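Side-chain contact in uncharacterized protein YLR021W (Saccharomyces cerevisiae, PDB 2Z5B), which pairs with POC4 in a heterodimeric chaperone that binds proteasome precursors and assists 20S proteasome assembly by facilitating formation of the alpha-ring: residues B[122-127]-B[171-176]. Residues are numbered along the deposited sequence; the frame is centred on the assembly and turned at random.
Sequences RVILPE and KCIKDM
I124 and I173 meet where the last turn of helix 109-124 comes alongside the C-terminal part of helix 162-176, two helices that pack side by side on one mixed beta-sheet in this alpha/beta fold. The touch is methyl to methyl: CD1 of I124 lies 3.9 Å from CG2 of I173, and the two side chains cross at about a right angle. In I173 a chi1 of -67° sets the longer CG1 branch opposite the carbonyl carbon, leading away, and leaves CG2 opposite the backbone N, pointing to I124. Both isoleucines are buried and both also touch L119, further back in helix 109-124; I173 also touches V29 of strand 26-33, so its side chain lies between that helix and the sheet.

Nearer the surface the contact is apolar again, made by V123 and the aliphatic part of K174. The lysine leaves its helix with CG trans to the backbone N (chi1 -175°) and stays extended up to chi4, so its methylenes cross the valine while the bend there turns the ammonium away. Electrostatics add little that is direct: OE1 of E127 and NZ of K174 stand 6.1 Å apart, too far for a salt bridge, though the opposite charges may attract weakly. No hydrogen bond joins the segments, and on this outer side the nearest approach is from CG1 of V123 to CD of K174, at 4.1 Å.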
ATOM      1  N   ARG B 122      16.670   1.675   9.520  1.00 46.88           N
ATOM      2  CA  ARG B 122      17.838   1.203  10.263  1.00 47.99           C
ATOM      3  C   ARG B 122      18.152  -0.275  10.031  1.00 48.03           C
ATOM      4  O   ARG B 122      19.310  -0.695  10.123  1.00 48.09           O
ATOM      5  CB  ARG B 122      17.657   1.485  11.759  1.00 47.82           C
ATOM      6  CG  ARG B 122      17.313   2.946  12.085  1.00 48.85           C
ATOM      7  CD  ARG B 122      17.376   3.236  13.580  1.00 49.50           C
ATOM      8  NE  ARG B 122      16.371   2.498  14.352  1.00 52.93           N
ATOM      9  CZ  ARG B 122      15.523   3.041  15.227  1.00 53.72           C
ATOM     10  NH1 ARG B 122      15.545   4.345  15.475  1.00 54.97           N
ATOM     11  NH2 ARG B 122      14.649   2.276  15.865  1.00 54.09           N
ATOM     12  N   VAL B 123      17.123  -1.061   9.720  1.00 48.18           N
ATOM     13  CA  VAL B 123      17.261  -2.513   9.616  1.00 47.84           C
ATOM     14  C   VAL B 123      17.028  -3.047   8.196  1.00 48.04           C
ATOM     15  O   VAL B 123      17.957  -3.564   7.572  1.00 48.29           O
ATOM     16  CB  VAL B 123      16.335  -3.237  10.631  1.00 47.87           C
ATOM     17  CG1 VAL B 123      16.397  -4.761  10.465  1.00 48.10           C
ATOM     18  CG2 VAL B 123      16.684  -2.831  12.055  1.00 47.73           C
ATOM     19  N   ILE B 124      15.804  -2.913   7.686  1.00 47.56           N
ATOM     20  CA  ILE B 124      15.405  -3.583   6.442  1.00 47.77           C
ATOM     21  C   ILE B 124      16.190  -3.098   5.226  1.00 48.82           C
ATOM     22  O   ILE B 124      16.712  -3.898   4.449  1.00 48.96           O
ATOM     23  CB  ILE B 124      13.875  -3.471   6.199  1.00 47.24           C
ATOM     24  CG1 ILE B 124      13.126  -4.205   7.314  1.00 45.68           C
ATOM     25  CG2 ILE B 124      13.501  -4.037   4.831  1.00 45.59           C
ATOM     26  CD1 ILE B 124      11.788  -3.623   7.630  1.00 45.81           C
ATOM     27  N   LEU B 125      16.265  -1.787   5.064  1.00 50.16           N
ATOM     28  CA  LEU B 125      17.138  -1.196   4.062  1.00 51.98           C
ATOM     29  C   LEU B 125      18.477  -0.853   4.758  1.00 53.46           C
ATOM     30  O   LEU B 125      18.515   0.049   5.603  1.00 53.77           O
ATOM     31  CB  LEU B 125      16.473   0.062   3.467  1.00 51.59           C
ATOM     32  CG  LEU B 125      14.961   0.035   3.152  1.00 51.65           C
ATOM     33  CD1 LEU B 125      14.339   1.424   3.274  1.00 51.37           C
ATOM     34  CD2 LEU B 125      14.661  -0.555   1.772  1.00 50.74           C
ATOM     35  N   PRO B 126      19.564  -1.607   4.477  1.00 54.84           N
ATOM     36  CA  PRO B 126      19.744  -2.852   3.729  1.00 55.96           C
ATOM     37  C   PRO B 126      19.790  -4.072   4.659  1.00 56.83           C
ATOM     38  O   PRO B 126      20.073  -3.929   5.844  1.00 56.98           O
ATOM     39  CB  PRO B 126      21.115  -2.655   3.073  1.00 55.78           C
ATOM     40  CG  PRO B 126      21.859  -1.720   4.000  1.00 55.53           C
ATOM     41  CD  PRO B 126      20.864  -1.110   4.967  1.00 55.14           C
ATOM     42  N   GLU B 127      19.527  -5.262   4.123  1.00 57.89           N
ATOM     43  CA  GLU B 127      19.465  -6.460   4.960  1.00 58.89           C
ATOM     44  C   GLU B 127      20.845  -7.060   5.236  1.00 59.22           C
ATOM     45  O   GLU B 127      21.375  -6.953   6.350  1.00 59.69           O
ATOM     46  CB  GLU B 127      18.516  -7.502   4.353  1.00 59.27           C
ATOM     47  CG  GLU B 127      17.055  -7.335   4.784  1.00 60.39           C
ATOM     48  CD  GLU B 127      16.767  -7.956   6.146  1.00 61.77           C
ATOM     49  OE1 GLU B 127      16.484  -7.204   7.107  1.00 61.92           O
ATOM     50  OE2 GLU B 127      16.834  -9.200   6.254  1.00 62.73           O
ATOM     51  N   LYS B 171       8.145  -7.634  14.030  1.00 32.19           N
ATOM     52  CA  LYS B 171       8.764  -8.919  13.681  1.00 33.18           C
ATOM     53  C   LYS B 171       8.241  -9.486  12.347  1.00 31.70           C
ATOM     54  O   LYS B 171       9.010  -9.990  11.554  1.00 31.35           O
ATOM     55  CB  LYS B 171       8.535  -9.940  14.796  1.00 32.73           C
ATOM     56  CG  LYS B 171       9.283 -11.241  14.577  1.00 35.49           C
ATOM     57  CD  LYS B 171       9.153 -12.181  15.788  1.00 35.86           C
ATOM     58  CE  LYS B 171       9.598 -13.594  15.400  1.00 40.19           C
ATOM     59  NZ  LYS B 171      10.990 -13.580  14.868  1.00 42.72           N
ATOM     60  N   CYS B 172       6.941  -9.400  12.120  1.00 31.92           N
ATOM     61  CA  CYS B 172       6.334  -9.900  10.876  1.00 33.03           C
ATOM     62  C   CYS B 172       6.903  -9.153   9.662  1.00 33.14           C
ATOM     63  O   CYS B 172       7.243  -9.761   8.640  1.00 33.35           O
ATOM     64  CB  CYS B 172       4.809  -9.740  10.940  1.00 32.87           C
ATOM     65  SG  CYS B 172       3.992 -10.854  12.094  1.00 36.60           S
ATOM     66  N   ILE B 173       7.045  -7.835   9.801  1.00 33.55           N
ATOM     67  CA  ILE B 173       7.542  -6.980   8.724  1.00 33.76           C
ATOM     68  C   ILE B 173       9.001  -7.302   8.416  1.00 35.32           C
ATOM     69  O   ILE B 173       9.367  -7.436   7.244  1.00 34.76           O
ATOM     70  CB  ILE B 173       7.324  -5.476   9.041  1.00 33.69           C
ATOM     71  CG1 ILE B 173       5.820  -5.159   9.054  1.00 32.70           C
ATOM     72  CG2 ILE B 173       8.071  -4.585   8.037  1.00 32.60           C
ATOM     73  CD1 ILE B 173       5.428  -3.908   9.829  1.00 31.98           C
ATOM     74  N   LYS B 174       9.810  -7.463   9.467  1.00 36.40           N
ATOM     75  CA  LYS B 174      11.207  -7.908   9.350  1.00 38.48           C
ATOM     76  C   LYS B 174      11.343  -9.322   8.756  1.00 38.61           C
ATOM     77  O   LYS B 174      12.244  -9.571   7.951  1.00 39.33           O
ATOM     78  CB  LYS B 174      11.920  -7.828  10.714  1.00 38.46           C
ATOM     79  CG  LYS B 174      13.425  -8.168  10.685  1.00 40.23           C
ATOM     80  CD  LYS B 174      14.114  -7.827  12.011  1.00 41.43           C
ATOM     81  CE  LYS B 174      15.463  -8.525  12.135  1.00 44.27           C
ATOM     82  NZ  LYS B 174      15.310  -9.997  12.360  1.00 48.79           N
ATOM     83  N   ASP B 175      10.447 -10.234   9.143  1.00 38.26           N
ATOM     84  CA  ASP B 175      10.486 -11.616   8.668  1.00 38.21           C
ATOM     85  C   ASP B 175      10.099 -11.734   7.194  1.00 37.82           C
ATOM     86  O   ASP B 175      10.533 -12.651   6.495  1.00 37.86           O
ATOM     87  CB  ASP B 175       9.623 -12.524   9.542  1.00 38.87           C
ATOM     88  CG  ASP B 175      10.275 -12.846  10.872  1.00 39.92           C
ATOM     89  OD1 ASP B 175      11.506 -12.644  11.014  1.00 42.71           O
ATOM     90  OD2 ASP B 175       9.554 -13.308  11.777  1.00 40.92           O
ATOM     91  N   MET B 176       9.317 -10.772   6.725  1.00 37.35           N
ATOM     92  CA  MET B 176       9.043 -10.597   5.319  1.00 37.08           C
ATOM     93  C   MET B 176      10.346 -10.418   4.522  1.00 38.21           C
ATOM     94  O   MET B 176      10.444 -10.900   3.391  1.00 38.45           O
ATOM     95  CB  MET B 176       8.135  -9.372   5.161  1.00 37.69           C
ATOM     96  CG  MET B 176       7.581  -9.139   3.792  1.00 35.42           C
ATOM     97  SD  MET B 176       6.093  -8.121   3.874  1.00 34.05           S
ATOM     98  CE  MET B 176       6.740  -6.521   4.297  1.00 28.90           C
TER